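PDB 4GS1: DyP-type peroxidase from Thermobifida cellulosilytica, which probably uses hydrogen peroxide to oxidise dyes and other substrates at a bound haem, as other DyP-type peroxidases do. Local coordinates for residues 133-138 with 354-359; 180-185 with 324-329; 245-250 with 369-374. All blocks are in the same frame, centred on the assembly; numbering follows the deposited sequence. Where two conformers were deposited one is given.

Interaction 1 of 3, residues 133-138 with 354-359; sequences PEFATD and VQRSLV. With HEM (protoporphyrin IX containing Fe), chain F.
F135 rests one ring face on the aliphatic part of Q355: Q355 CG stands 3.4 Å from the ring centroid and 8° off the normal, a centred CH-pi contact. Q355 gets there with CG anti to its backbone N (chi1 174°); a bend at chi2 turns the chain aside, and the amide plane stands almost perpendicular to the ring. R356 CG approaches the rim of the same ring near its plane, 3.8 Å from F135 CE1. V359 completes the tight part, with CG2 3.9 Å from F135 CB and tip to tip with T137.

The outer side is looser. Here V359 CG1 meets the exposed A136 at CB, and R356 crosses P133 at about a right angle, R356 NH2 lying 3.6 Å from P133 CB. A water donates to E134 O and accepts a weak bond from R356 NH2, whereas no direct hydrogen bond joins the segments. The loop forms a type I turn, closed by D138 N to F135 O, and F135 N adds a nearly straight 3.0 Å bond to D138 OD2.

The loop between helix 113-118 and strand 149-155 thus packs on helix 351-360, whose V354, Q355 and L358 touch the haem, while F135 and Q355 also contact R245 of strand 240-249.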
loop_
_atom_site.group_PDB
_atom_site.type_symbol
_atom_site.label_atom_id
_atom_site.label_comp_id
_atom_site.label_asym_id
_atom_site.label_seq_id
_atom_site.Cartn_x
_atom_site.Cartn_y
_atom_site.Cartn_z
ATOM N N PRO B 133 -11.485 20.626 -18.267
ATOM C CA PRO B 133 -10.601 21.545 -18.993
ATOM C C PRO B 133 -9.152 21.200 -18.721
ATOM O O PRO B 133 -8.867 20.514 -17.731
ATOM C CB PRO B 133 -10.897 22.907 -18.352
ATOM C CG PRO B 133 -12.170 22.739 -17.584
ATOM C CD PRO B 133 -12.225 21.297 -17.184
ATOM N N GLU B 134 -8.251 21.674 -19.577
ATOM C CA GLU B 134 -6.830 21.669 -19.255
ATOM C C GLU B 134 -6.566 22.845 -18.329
ATOM O O GLU B 134 -7.182 23.903 -18.473
ATOM C CB GLU B 134 -5.994 21.806 -20.532
ATOM C CG GLU B 134 -6.231 20.688 -21.538
ATOM C CD GLU B 134 -5.356 20.809 -22.771
ATOM O OE1 GLU B 134 -4.780 21.896 -23.001
ATOM O OE2 GLU B 134 -5.243 19.808 -23.509
ATOM N N PHE B 135 -5.667 22.663 -17.366
ATOM C CA PHE B 135 -5.275 23.756 -16.476
ATOM C C PHE B 135 -3.785 24.030 -16.637
ATOM O O PHE B 135 -3.011 23.122 -16.946
ATOM C CB PHE B 135 -5.600 23.418 -15.013
ATOM C CG PHE B 135 -7.057 23.092 -14.774
ATOM C CD1 PHE B 135 -7.991 24.109 -14.587
ATOM C CD2 PHE B 135 -7.495 21.776 -14.750
ATOM C CE1 PHE B 135 -9.328 23.813 -14.376
ATOM C CE2 PHE B 135 -8.834 21.472 -14.541
ATOM C CZ PHE B 135 -9.751 22.495 -14.354
ATOM N N ALA B 136 -3.379 25.285 -16.439
ATOM C CA ALA B 136 -1.992 25.696 -16.662
ATOM C C ALA B 136 -0.958 24.928 -15.823
ATOM O O ALA B 136 0.183 24.733 -16.241
ATOM C CB ALA B 136 -1.847 27.203 -16.448
ATOM N N THR B 137 -1.371 24.488 -14.642
ATOM C CA THR B 137 -0.484 23.763 -13.738
ATOM C C THR B 137 -0.423 22.260 -14.026
ATOM O O THR B 137 0.355 21.549 -13.384
ATOM C CB THR B 137 -0.925 23.944 -12.277
ATOM O OG1 THR B 137 -2.309 23.598 -12.162
ATOM C CG2 THR B 137 -0.731 25.393 -11.808
ATOM N N ASP B 138 -1.238 21.771 -14.962
ATOM C CA ASP B 138 -1.285 20.323 -15.237
ATOM C C ASP B 138 0.097 19.781 -15.582
ATOM O O ASP B 138 0.856 20.427 -16.308
ATOM C CB ASP B 138 -2.191 20.007 -16.432
ATOM C CG ASP B 138 -3.675 20.075 -16.108
ATOM O OD1 ASP B 138 -4.052 20.206 -14.926
ATOM O OD2 ASP B 138 -4.476 19.975 -17.068
ATOM N N VAL B 354 -13.606 25.540 -8.803
ATOM C CA VAL B 354 -12.654 25.628 -7.703
ATOM C C VAL B 354 -11.230 25.444 -8.212
ATOM O O VAL B 354 -10.338 26.220 -7.859
ATOM C CB VAL B 354 -12.989 24.622 -6.583
ATOM C CG1 VAL B 354 -11.904 24.641 -5.504
ATOM C CG2 VAL B 354 -14.364 24.953 -5.980
ATOM N N GLN B 355 -11.017 24.441 -9.062
ATOM C CA GLN B 355 -9.681 24.218 -9.623
ATOM C C GLN B 355 -9.255 25.425 -10.461
ATOM O O GLN B 355 -8.095 25.840 -10.411
ATOM C CB GLN B 355 -9.634 22.924 -10.449
ATOM C CG GLN B 355 -8.305 22.680 -11.207
ATOM C CD GLN B 355 -7.132 22.305 -10.309
ATOM O OE1 GLN B 355 -7.248 22.291 -9.079
ATOM N NE2 GLN B 355 -5.982 22.012 -10.924
ATOM N N ARG B 356 -10.191 26.001 -11.214
ATOM C CA ARG B 356 -9.903 27.242 -11.945
ATOM C C ARG B 356 -9.397 28.340 -11.017
ATOM O O ARG B 356 -8.434 29.038 -11.343
ATOM C CB ARG B 356 -11.138 27.740 -12.703
ATOM C CG ARG B 356 -11.456 26.946 -13.948
ATOM C CD ARG B 356 -12.067 27.842 -15.016
ATOM N NE ARG B 356 -11.538 27.508 -16.334
ATOM C CZ ARG B 356 -12.145 26.705 -17.201
ATOM N NH1 ARG B 356 -13.317 26.162 -16.895
ATOM N NH2 ARG B 356 -11.585 26.453 -18.377
ATOM N N SER B 357 -10.046 28.500 -9.865
ATOM C CA SER B 357 -9.598 29.501 -8.891
ATOM C C SER B 357 -8.201 29.191 -8.346
ATOM O O SER B 357 -7.362 30.084 -8.223
ATOM C CB SER B 357 -10.594 29.650 -7.735
ATOM O OG SER B 357 -11.826 30.192 -8.192
ATOM N N LEU B 358 -7.939 27.930 -8.017
ATOM C CA LEU B 358 -6.636 27.593 -7.445
ATOM C C LEU B 358 -5.526 27.897 -8.442
ATOM O O LEU B 358 -4.467 28.415 -8.081
ATOM C CB LEU B 358 -6.580 26.125 -7.021
ATOM C CG LEU B 358 -7.640 25.663 -6.022
ATOM C CD1 LEU B 358 -7.448 24.171 -5.714
ATOM C CD2 LEU B 358 -7.621 26.501 -4.740
ATOM N N VAL B 359 -5.780 27.589 -9.707
ATOM C CA VAL B 359 -4.787 27.816 -10.745
ATOM C C VAL B 359 -4.649 29.297 -11.073
ATOM O O VAL B 359 -3.545 29.844 -11.055
ATOM C CB VAL B 359 -5.159 27.024 -12.034
ATOM C CG1 VAL B 359 -4.199 27.363 -13.161
ATOM C CG2 VAL B 359 -5.141 25.536 -11.753
HETATM C CHA HEM F . -9.669 22.371 1.906
HETATM C CHB HEM F . -5.440 20.076 1.360
HETATM C CHC HEM F . -6.150 19.807 -3.439
HETATM C CHD HEM F . -10.579 21.725 -2.866
HETATM C C1A HEM F . -8.455 21.795 2.155
HETATM C C2A HEM F . -7.830 21.728 3.453
HETATM C C3A HEM F . -6.660 21.094 3.297
HETATM C C4A HEM F . -6.519 20.738 1.907
HETATM C CMA HEM F . -5.621 20.773 4.399
HETATM C CAA HEM F . -8.441 22.305 4.759
HETATM C CBA HEM F . -9.247 21.251 5.539
HETATM C CGA HEM F . -10.534 20.883 4.853
HETATM O O1A HEM F . -11.510 21.691 4.914
HETATM O O2A HEM F . -10.601 19.775 4.261
HETATM C C1B HEM F . -5.259 19.824 0.019
HETATM C C2B HEM F . -4.074 19.234 -0.563
HETATM C C3B HEM F . -4.254 19.167 -1.892
HETATM C C4B HEM F . -5.570 19.699 -2.192
HETATM C CMB HEM F . -2.840 18.820 0.275
HETATM C CAB HEM F . -3.305 18.605 -2.983
HETATM C CBB HEM F . -2.344 17.697 -2.721
HETATM C C1C HEM F . -7.413 20.307 -3.700
HETATM C C2C HEM F . -8.044 20.423 -5.008
HETATM C C3C HEM F . -9.278 20.940 -4.842
HETATM C C4C HEM F . -9.444 21.190 -3.430
HETATM C CMC HEM F . -7.385 19.960 -6.326
HETATM C CAC HEM F . -10.389 21.284 -5.873
HETATM C CBC HEM F . -10.184 21.500 -7.175
HETATM C C1D HEM F . -10.734 22.047 -1.543
HETATM C C2D HEM F . -11.947 22.588 -0.978
HETATM C C3D HEM F . -11.659 22.801 0.494
HETATM C C4D HEM F . -10.305 22.347 0.695
HETATM C CMD HEM F . -13.273 22.914 -1.704
HETATM C CAD HEM F . -12.634 23.363 1.541
HETATM C CBD HEM F . -12.657 24.891 1.457
HETATM C CGD HEM F . -13.659 25.398 2.473
HETATM O O1D HEM F . -13.242 25.740 3.614
HETATM O O2D HEM F . -14.878 25.432 2.159
HETATM N NA HEM F . -7.641 21.183 1.217
HETATM N NB HEM F . -6.155 20.102 -1.002
HETATM N NC HEM F . -8.294 20.804 -2.750
HETATM N ND HEM F . -9.785 21.911 -0.526
HETATM FE FE HEM F . -7.939 21.101 -0.779
HETATM O O HOH W 1 -8.873 26.224 -17.462
#

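Interaction 2 of 3, residues 180-185 with 324-329; sequences WSLRGF and YDEGWR. With GOL (glycerol), chain I.
L182 lays its CD2 methyl over one face of the Y324 ring, 4.2 Å from the centroid and displaced toward the rim, a CH-pi contact. Two torsions set this up: L182 CG is anti to the backbone N (chi1 -173°), while Y324 CG sits between its backbone N and carbonyl carbon (chi1 73°). Y324 CB itself, placed by the backbone, lies 3.5 Å from R183 O. F185 takes up the equivalent rotamer and meets D325 CB at its ring edge, 4.1 Å from F185 CE2.

On the polar side E326 bends at chi2, and its OE2 becomes a shared hub. One water lies between R183 O and E326 OE2 and accepts from D325 N; a second accepts from R183 NH2 and donates to E326 OE2 at 2.9 Å. A glycerol, probably from the crystallisation liquor, takes a nearly straight 2.7 Å bond from R183 N on its O3 and passes one from O3 to E326 OE2. D325 reaches forward along its own strand: OD1 accepts from G327 N at 2.9 Å, an Asx turn, and forms a salt bridge with R334.

The axes of 180-185 and 324-328 approach to 6.2 Å, their directions 118° apart. Strands 176-185 and 318-328 are outermost in their own sheets within the chain, and this contact, with a backbone bond between F185 and N323, brings those edges together. R183 packs on F185, and F185 on P158, of the second subunit.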
loop_
_atom_site.group_PDB
_atom_site.type_symbol
_atom_site.label_atom_id
_atom_site.label_comp_id
_atom_site.label_asym_id
_atom_site.label_seq_id
_atom_site.Cartn_x
_atom_site.Cartn_y
_atom_site.Cartn_z
ATOM N N TRP B 180 -5.139 2.269 -15.962
ATOM C CA TRP B 180 -4.281 2.712 -14.867
ATOM C C TRP B 180 -4.945 2.314 -13.553
ATOM O O TRP B 180 -6.137 2.020 -13.512
ATOM C CB TRP B 180 -3.981 4.231 -14.922
ATOM C CG TRP B 180 -5.188 5.142 -14.841
ATOM C CD1 TRP B 180 -5.858 5.726 -15.897
ATOM C CD2 TRP B 180 -5.867 5.574 -13.657
ATOM N NE1 TRP B 180 -6.907 6.489 -15.428
ATOM C CE2 TRP B 180 -6.933 6.409 -14.058
ATOM C CE3 TRP B 180 -5.673 5.332 -12.289
ATOM C CZ2 TRP B 180 -7.804 7.005 -13.144
ATOM C CZ3 TRP B 180 -6.545 5.927 -11.376
ATOM C CH2 TRP B 180 -7.599 6.748 -11.810
ATOM N N SER B 181 -4.172 2.271 -12.479
ATOM C CA SER B 181 -4.767 2.042 -11.170
ATOM C C SER B 181 -3.919 2.706 -10.109
ATOM O O SER B 181 -2.747 3.009 -10.337
ATOM C CB SER B 181 -4.916 0.545 -10.877
ATOM O OG SER B 181 -3.679 -0.009 -10.445
ATOM N N LEU B 182 -4.510 2.957 -8.948
ATOM C CA LEU B 182 -3.742 3.514 -7.833
ATOM C C LEU B 182 -4.355 3.072 -6.513
ATOM O O LEU B 182 -5.577 3.136 -6.327
ATOM C CB LEU B 182 -3.688 5.047 -7.906
ATOM C CG LEU B 182 -2.779 5.789 -6.918
ATOM C CD1 LEU B 182 -1.350 5.332 -7.048
ATOM C CD2 LEU B 182 -2.886 7.300 -7.169
ATOM N N ARG B 183 -3.492 2.598 -5.613
ATOM C CA ARG B 183 -3.901 2.215 -4.268
ATOM C C ARG B 183 -3.646 3.360 -3.308
ATOM O O ARG B 183 -2.670 4.098 -3.464
ATOM C CB ARG B 183 -3.113 0.981 -3.816
ATOM C CG ARG B 183 -3.443 -0.263 -4.628
ATOM C CD ARG B 183 -2.534 -1.451 -4.273
ATOM N NE ARG B 183 -2.786 -1.965 -2.928
ATOM C CZ ARG B 183 -1.948 -1.823 -1.907
ATOM N NH1 ARG B 183 -2.253 -2.323 -0.718
ATOM N NH2 ARG B 183 -0.805 -1.178 -2.073
ATOM N N GLY B 184 -4.515 3.495 -2.302
ATOM C CA GLY B 184 -4.388 4.558 -1.316
ATOM C C GLY B 184 -4.777 4.107 0.080
ATOM O O GLY B 184 -5.429 3.074 0.244
ATOM N N PHE B 185 -4.372 4.877 1.089
ATOM C CA PHE B 185 -4.681 4.535 2.474
ATOM C C PHE B 185 -4.988 5.762 3.318
ATOM O O PHE B 185 -4.610 6.888 2.975
ATOM C CB PHE B 185 -3.501 3.795 3.120
ATOM C CG PHE B 185 -2.227 4.595 3.155
ATOM C CD1 PHE B 185 -1.915 5.397 4.251
ATOM C CD2 PHE B 185 -1.339 4.555 2.091
ATOM C CE1 PHE B 185 -0.743 6.141 4.278
ATOM C CE2 PHE B 185 -0.163 5.299 2.112
ATOM C CZ PHE B 185 0.134 6.093 3.212
ATOM N N TYR B 324 -1.312 8.295 -1.055
ATOM C CA TYR B 324 -0.613 7.235 -1.781
ATOM C C TYR B 324 0.890 7.321 -1.570
ATOM O O TYR B 324 1.454 8.404 -1.404
ATOM C CB TYR B 324 -0.983 7.185 -3.279
ATOM C CG TYR B 324 -0.414 8.299 -4.134
ATOM C CD1 TYR B 324 0.838 8.175 -4.742
ATOM C CD2 TYR B 324 -1.146 9.456 -4.371
ATOM C CE1 TYR B 324 1.356 9.195 -5.541
ATOM C CE2 TYR B 324 -0.636 10.469 -5.161
ATOM C CZ TYR B 324 0.598 10.332 -5.749
ATOM O OH TYR B 324 1.082 11.355 -6.540
ATOM N N ASP B 325 1.533 6.162 -1.569
ATOM C CA ASP B 325 2.970 6.083 -1.398
ATOM C C ASP B 325 3.480 5.079 -2.417
ATOM O O ASP B 325 3.260 3.869 -2.282
ATOM C CB ASP B 325 3.311 5.612 0.018
ATOM C CG ASP B 325 4.798 5.665 0.313
ATOM O OD1 ASP B 325 5.614 5.641 -0.637
ATOM O OD2 ASP B 325 5.167 5.731 1.505
ATOM N N GLU B 326 4.168 5.589 -3.429
ATOM C CA GLU B 326 4.747 4.744 -4.455
ATOM C C GLU B 326 6.267 4.844 -4.445
ATOM O O GLU B 326 6.927 4.670 -5.472
ATOM C CB GLU B 326 4.153 5.095 -5.822
ATOM C CG GLU B 326 2.702 4.618 -5.981
ATOM C CD GLU B 326 2.572 3.127 -5.715
ATOM O OE1 GLU B 326 3.518 2.393 -6.039
ATOM O OE2 GLU B 326 1.548 2.680 -5.154
ATOM N N GLY B 327 6.819 5.107 -3.263
ATOM C CA GLY B 327 8.259 5.076 -3.077
ATOM C C GLY B 327 8.989 6.239 -3.710
ATOM O O GLY B 327 8.649 7.404 -3.474
ATOM N N TRP B 328 10.021 5.910 -4.489
ATOM C CA TRP B 328 10.877 6.903 -5.123
ATOM C C TRP B 328 11.038 6.572 -6.600
ATOM O O TRP B 328 11.127 5.401 -6.975
ATOM C CB TRP B 328 12.257 6.932 -4.422
ATOM C CG TRP B 328 12.186 7.570 -3.053
ATOM C CD1 TRP B 328 12.485 8.863 -2.738
ATOM C CD2 TRP B 328 11.735 6.955 -1.836
ATOM N NE1 TRP B 328 12.268 9.086 -1.400
ATOM C CE2 TRP B 328 11.804 7.929 -0.824
ATOM C CE3 TRP B 328 11.301 5.666 -1.505
ATOM C CZ2 TRP B 328 11.448 7.662 0.496
ATOM C CZ3 TRP B 328 10.933 5.405 -0.199
ATOM C CH2 TRP B 328 11.012 6.400 0.790
ATOM N N ARG B 329 11.080 7.604 -7.432
ATOM C CA ARG B 329 11.346 7.420 -8.851
ATOM C C ARG B 329 12.832 7.214 -9.086
ATOM O O ARG B 329 13.630 7.265 -8.150
ATOM C CB ARG B 329 10.850 8.625 -9.647
ATOM C CG ARG B 329 9.371 8.856 -9.468
ATOM C CD ARG B 329 8.838 9.985 -10.318
ATOM N NE ARG B 329 7.386 9.886 -10.403
ATOM C CZ ARG B 329 6.580 10.883 -10.745
ATOM N NH1 ARG B 329 5.275 10.680 -10.792
ATOM N NH2 ARG B 329 7.079 12.073 -11.037
HETATM C C1 GOL I . -0.136 1.569 -8.951
HETATM O O1 GOL I . 0.289 0.957 -10.151
HETATM C C2 GOL I . -0.792 0.498 -8.081
HETATM O O2 GOL I . -2.118 0.229 -8.492
HETATM C C3 GOL I . -0.789 0.881 -6.612
HETATM O O3 GOL I . -0.929 2.260 -6.448
HETATM O O HOH W 2 0.045 3.838 -3.126
HETATM O O HOH W 3 0.766 0.062 -4.209
#

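Interaction 3 of 3, residues 245-250 with 369-374; sequences RRIRML and TRHEGS. With HEM (protoporphyrin IX containing Fe), chain F.
R245 and H371 are brought together by a curled arginine: its CG is anti to the carbonyl carbon, and bends at chi2 and chi3 (-77° and -81°) fold NE back onto the histidine. R245 NE donates to H371 ND1 at 3.0 Å, the bond lying in both the guanidinium and the ring plane although those planes are steeply inclined to each other. NH1 of the same R245 reaches S374 OG at 2.9 Å, tilted from the guanidinium plane, and NH2 pairs with D138. I247 covers a face of the imidazole, its CG1 3.8 Å from the ring centroid and almost on the normal. With an edge gripped and a face covered, the rotation of the H371 ring is well defined.

On the other face of the sheet R248, bent at chi3, directs NE at E372 OE2 in a 2.8 Å salt bridge that meets the carboxylate from above its plane. A water links R248 NH2 to the same oxygen, and E372 OE1 is held by a salt bridge from R329. L250 CD2 lies over one face of the R370 guanidinium.

Antiparallel pairing carries the backbone. Its register slips where E372 and G373 both face R246: E372 N gives R246 O a 2.8 Å bond, and G373 N adds a weak one. This is a classic beta bulge. I247, M249, T369 and H371, all on one face, touch the haem, H371 CE1 lying 3.7 Å from methyl CMC. The paired strands belong to the C-terminal ferredoxin-like sheet and form a wall of the haem pocket.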
loop_
_atom_site.group_PDB
_atom_site.type_symbol
_atom_site.label_atom_id
_atom_site.label_comp_id
_atom_site.label_asym_id
_atom_site.label_seq_id
_atom_site.Cartn_x
_atom_site.Cartn_y
_atom_site.Cartn_z
ATOM N N ARG B 245 -7.964 13.003 -9.128
ATOM C CA ARG B 245 -6.668 13.587 -9.477
ATOM C C ARG B 245 -5.565 12.904 -8.687
ATOM O O ARG B 245 -5.639 12.802 -7.463
ATOM C CB ARG B 245 -6.646 15.106 -9.222
ATOM C CG ARG B 245 -7.769 15.884 -9.924
ATOM C CD ARG B 245 -7.493 16.086 -11.419
ATOM N NE ARG B 245 -6.574 17.209 -11.652
ATOM C CZ ARG B 245 -6.490 17.886 -12.792
ATOM N NH1 ARG B 245 -7.266 17.560 -13.821
ATOM N NH2 ARG B 245 -5.638 18.902 -12.900
ATOM N N ARG B 246 -4.542 12.423 -9.388
ATOM C CA ARG B 246 -3.343 11.922 -8.729
ATOM C C ARG B 246 -2.396 13.098 -8.527
ATOM O O ARG B 246 -1.843 13.628 -9.498
ATOM C CB ARG B 246 -2.686 10.824 -9.587
ATOM C CG ARG B 246 -1.394 10.277 -9.004
ATOM C CD ARG B 246 -0.792 9.183 -9.892
ATOM N NE ARG B 246 0.499 8.746 -9.377
ATOM C CZ ARG B 246 1.012 7.532 -9.553
ATOM N NH1 ARG B 246 0.335 6.609 -10.231
ATOM N NH2 ARG B 246 2.199 7.243 -9.038
ATOM N N ILE B 247 -2.239 13.539 -7.272
ATOM C CA ILE B 247 -1.496 14.770 -7.002
ATOM C C ILE B 247 -0.254 14.460 -6.195
ATOM O O ILE B 247 -0.332 14.157 -5.002
ATOM C CB ILE B 247 -2.357 15.816 -6.249
ATOM C CG1 ILE B 247 -3.685 16.069 -6.971
ATOM C CG2 ILE B 247 -1.592 17.146 -6.126
ATOM C CD1 ILE B 247 -4.620 17.035 -6.187
ATOM N N ARG B 248 0.901 14.540 -6.848
ATOM C CA ARG B 248 2.178 14.310 -6.180
ATOM C C ARG B 248 2.493 15.482 -5.265
ATOM O O ARG B 248 2.312 16.644 -5.648
ATOM C CB ARG B 248 3.308 14.141 -7.207
ATOM C CG ARG B 248 4.675 13.839 -6.575
ATOM C CD ARG B 248 5.706 13.355 -7.613
ATOM N NE ARG B 248 5.969 14.338 -8.670
ATOM C CZ ARG B 248 6.877 15.312 -8.595
ATOM N NH1 ARG B 248 7.625 15.461 -7.509
ATOM N NH2 ARG B 248 7.043 16.145 -9.617
ATOM N N MET B 249 2.938 15.173 -4.050
ATOM C CA MET B 249 3.376 16.192 -3.102
ATOM C C MET B 249 4.881 16.372 -3.161
ATOM O O MET B 249 5.634 15.392 -3.130
ATOM C CB MET B 249 2.972 15.795 -1.681
ATOM C CG MET B 249 1.478 15.959 -1.386
ATOM S SD MET B 249 1.086 15.090 0.156
ATOM C CE MET B 249 -0.500 15.830 0.568
ATOM N N LEU B 250 5.325 17.625 -3.246
ATOM C CA LEU B 250 6.754 17.915 -3.282
ATOM C C LEU B 250 7.217 17.998 -1.839
ATOM O O LEU B 250 7.403 19.087 -1.296
ATOM C CB LEU B 250 7.032 19.227 -4.043
ATOM C CG LEU B 250 7.108 19.142 -5.577
ATOM C CD1 LEU B 250 5.880 18.527 -6.192
ATOM C CD2 LEU B 250 7.368 20.507 -6.210
ATOM N N THR B 369 2.792 20.964 -5.260
ATOM C CA THR B 369 2.002 19.844 -5.764
ATOM C C THR B 369 2.110 19.734 -7.285
ATOM O O THR B 369 2.347 20.734 -7.967
ATOM C CB THR B 369 0.514 20.001 -5.391
ATOM O OG1 THR B 369 0.036 21.270 -5.859
ATOM C CG2 THR B 369 0.319 19.910 -3.882
ATOM N N ARG B 370 1.935 18.523 -7.807
ATOM C CA ARG B 370 1.926 18.311 -9.260
ATOM C C ARG B 370 0.817 17.335 -9.627
ATOM O O ARG B 370 0.841 16.174 -9.210
ATOM C CB ARG B 370 3.274 17.754 -9.739
ATOM C CG ARG B 370 4.473 18.696 -9.588
ATOM C CD ARG B 370 4.336 19.934 -10.476
ATOM N NE ARG B 370 5.522 20.790 -10.412
ATOM C CZ ARG B 370 5.642 21.866 -9.634
ATOM N NH1 ARG B 370 4.638 22.246 -8.846
ATOM N NH2 ARG B 370 6.773 22.571 -9.649
ATOM N N HIS B 371 -0.168 17.802 -10.399
ATOM C CA HIS B 371 -1.256 16.924 -10.824
ATOM C C HIS B 371 -0.768 16.074 -11.994
ATOM O O HIS B 371 -0.486 16.614 -13.068
ATOM C CB HIS B 371 -2.465 17.747 -11.270
ATOM C CG HIS B 371 -3.123 18.502 -10.165
ATOM N ND1 HIS B 371 -4.497 18.489 -9.958
ATOM C CD2 HIS B 371 -2.618 19.300 -9.193
ATOM C CE1 HIS B 371 -4.793 19.247 -8.927
ATOM N NE2 HIS B 371 -3.669 19.759 -8.440
ATOM N N GLU B 372 -0.675 14.758 -11.793
ATOM C CA GLU B 372 -0.055 13.861 -12.784
ATOM C C GLU B 372 -1.040 12.882 -13.415
ATOM O O GLU B 372 -0.738 12.239 -14.430
ATOM C CB GLU B 372 1.122 13.098 -12.146
ATOM C CG GLU B 372 2.230 14.023 -11.644
ATOM C CD GLU B 372 3.411 13.291 -11.028
ATOM O OE1 GLU B 372 3.260 12.136 -10.579
ATOM O OE2 GLU B 372 4.506 13.882 -11.006
ATOM N N GLY B 373 -2.213 12.744 -12.810
ATOM C CA GLY B 373 -3.245 11.884 -13.363
ATOM C C GLY B 373 -4.603 12.504 -13.115
ATOM O O GLY B 373 -4.773 13.253 -12.151
ATOM N N SER B 374 -5.571 12.194 -13.975
ATOM C CA SER B 374 -6.876 12.850 -13.921
ATOM C C SER B 374 -7.923 12.029 -14.645
ATOM O O SER B 374 -7.640 11.477 -15.704
ATOM C CB SER B 374 -6.783 14.218 -14.607
ATOM O OG SER B 374 -8.034 14.886 -14.575
HETATM C CHA HEM F . -9.669 22.371 1.906
HETATM C CHB HEM F . -5.440 20.076 1.360
HETATM C CHC HEM F . -6.150 19.807 -3.439
HETATM C CHD HEM F . -10.579 21.725 -2.866
HETATM C C1A HEM F . -8.455 21.795 2.155
HETATM C C2A HEM F . -7.830 21.728 3.453
HETATM C C3A HEM F . -6.660 21.094 3.297
HETATM C C4A HEM F . -6.519 20.738 1.907
HETATM C CMA HEM F . -5.621 20.773 4.399
HETATM C CAA HEM F . -8.441 22.305 4.759
HETATM C CBA HEM F . -9.247 21.251 5.539
HETATM C CGA HEM F . -10.534 20.883 4.853
HETATM O O1A HEM F . -11.510 21.691 4.914
HETATM O O2A HEM F . -10.601 19.775 4.261
HETATM C C1B HEM F . -5.259 19.824 0.019
HETATM C C2B HEM F . -4.074 19.234 -0.563
HETATM C C3B HEM F . -4.254 19.167 -1.892
HETATM C C4B HEM F . -5.570 19.699 -2.192
HETATM C CMB HEM F . -2.840 18.820 0.275
HETATM C CAB HEM F . -3.305 18.605 -2.983
HETATM C CBB HEM F . -2.344 17.697 -2.721
HETATM C C1C HEM F . -7.413 20.307 -3.700
HETATM C C2C HEM F . -8.044 20.423 -5.008
HETATM C C3C HEM F . -9.278 20.940 -4.842
HETATM C C4C HEM F . -9.444 21.190 -3.430
HETATM C CMC HEM F . -7.385 19.960 -6.326
HETATM C CAC HEM F . -10.389 21.284 -5.873
HETATM C CBC HEM F . -10.184 21.500 -7.175
HETATM C C1D HEM F . -10.734 22.047 -1.543
HETATM C C2D HEM F . -11.947 22.588 -0.978
HETATM C C3D HEM F . -11.659 22.801 0.494
HETATM C C4D HEM F . -10.305 22.347 0.695
HETATM C CMD HEM F . -13.273 22.914 -1.704
HETATM C CAD HEM F . -12.634 23.363 1.541
HETATM C CBD HEM F . -12.657 24.891 1.457
HETATM C CGD HEM F . -13.659 25.398 2.473
HETATM O O1D HEM F . -13.242 25.740 3.614
HETATM O O2D HEM F . -14.878 25.432 2.159
HETATM N NA HEM F . -7.641 21.183 1.217
HETATM N NB HEM F . -6.155 20.102 -1.002
HETATM N NC HEM F . -8.294 20.804 -2.750
HETATM N ND HEM F . -9.785 21.911 -0.526
HETATM FE FE HEM F . -7.939 21.101 -0.779
HETATM O O HOH W 4 2.679 10.603 -8.559
HETATM O O HOH W 5 5.585 15.965 -11.987
#

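Interaction 3 is the middle member: its centre lies about 12 Å from that of interaction 1 and about 11 Å from that of interaction 2, which are themselves about 23 Å apart. Interaction 1 joins it through a salt bridge, D138 OD1 to R245 NH2 at 2.9 Å, and through Q355 NE2, 3.6 Å from H371 CE1. The two meet around R245 and H371 beside the haem, which each touches directly. Interaction 2 shares the sheet of interaction 3 through strand 318-328: Y324 OH packs 3.2 Å from R248 CA, and R329 forms its salt bridge with E372. It is more remote from the cofactor, the Y324 side chain being about 8 Å from the haem.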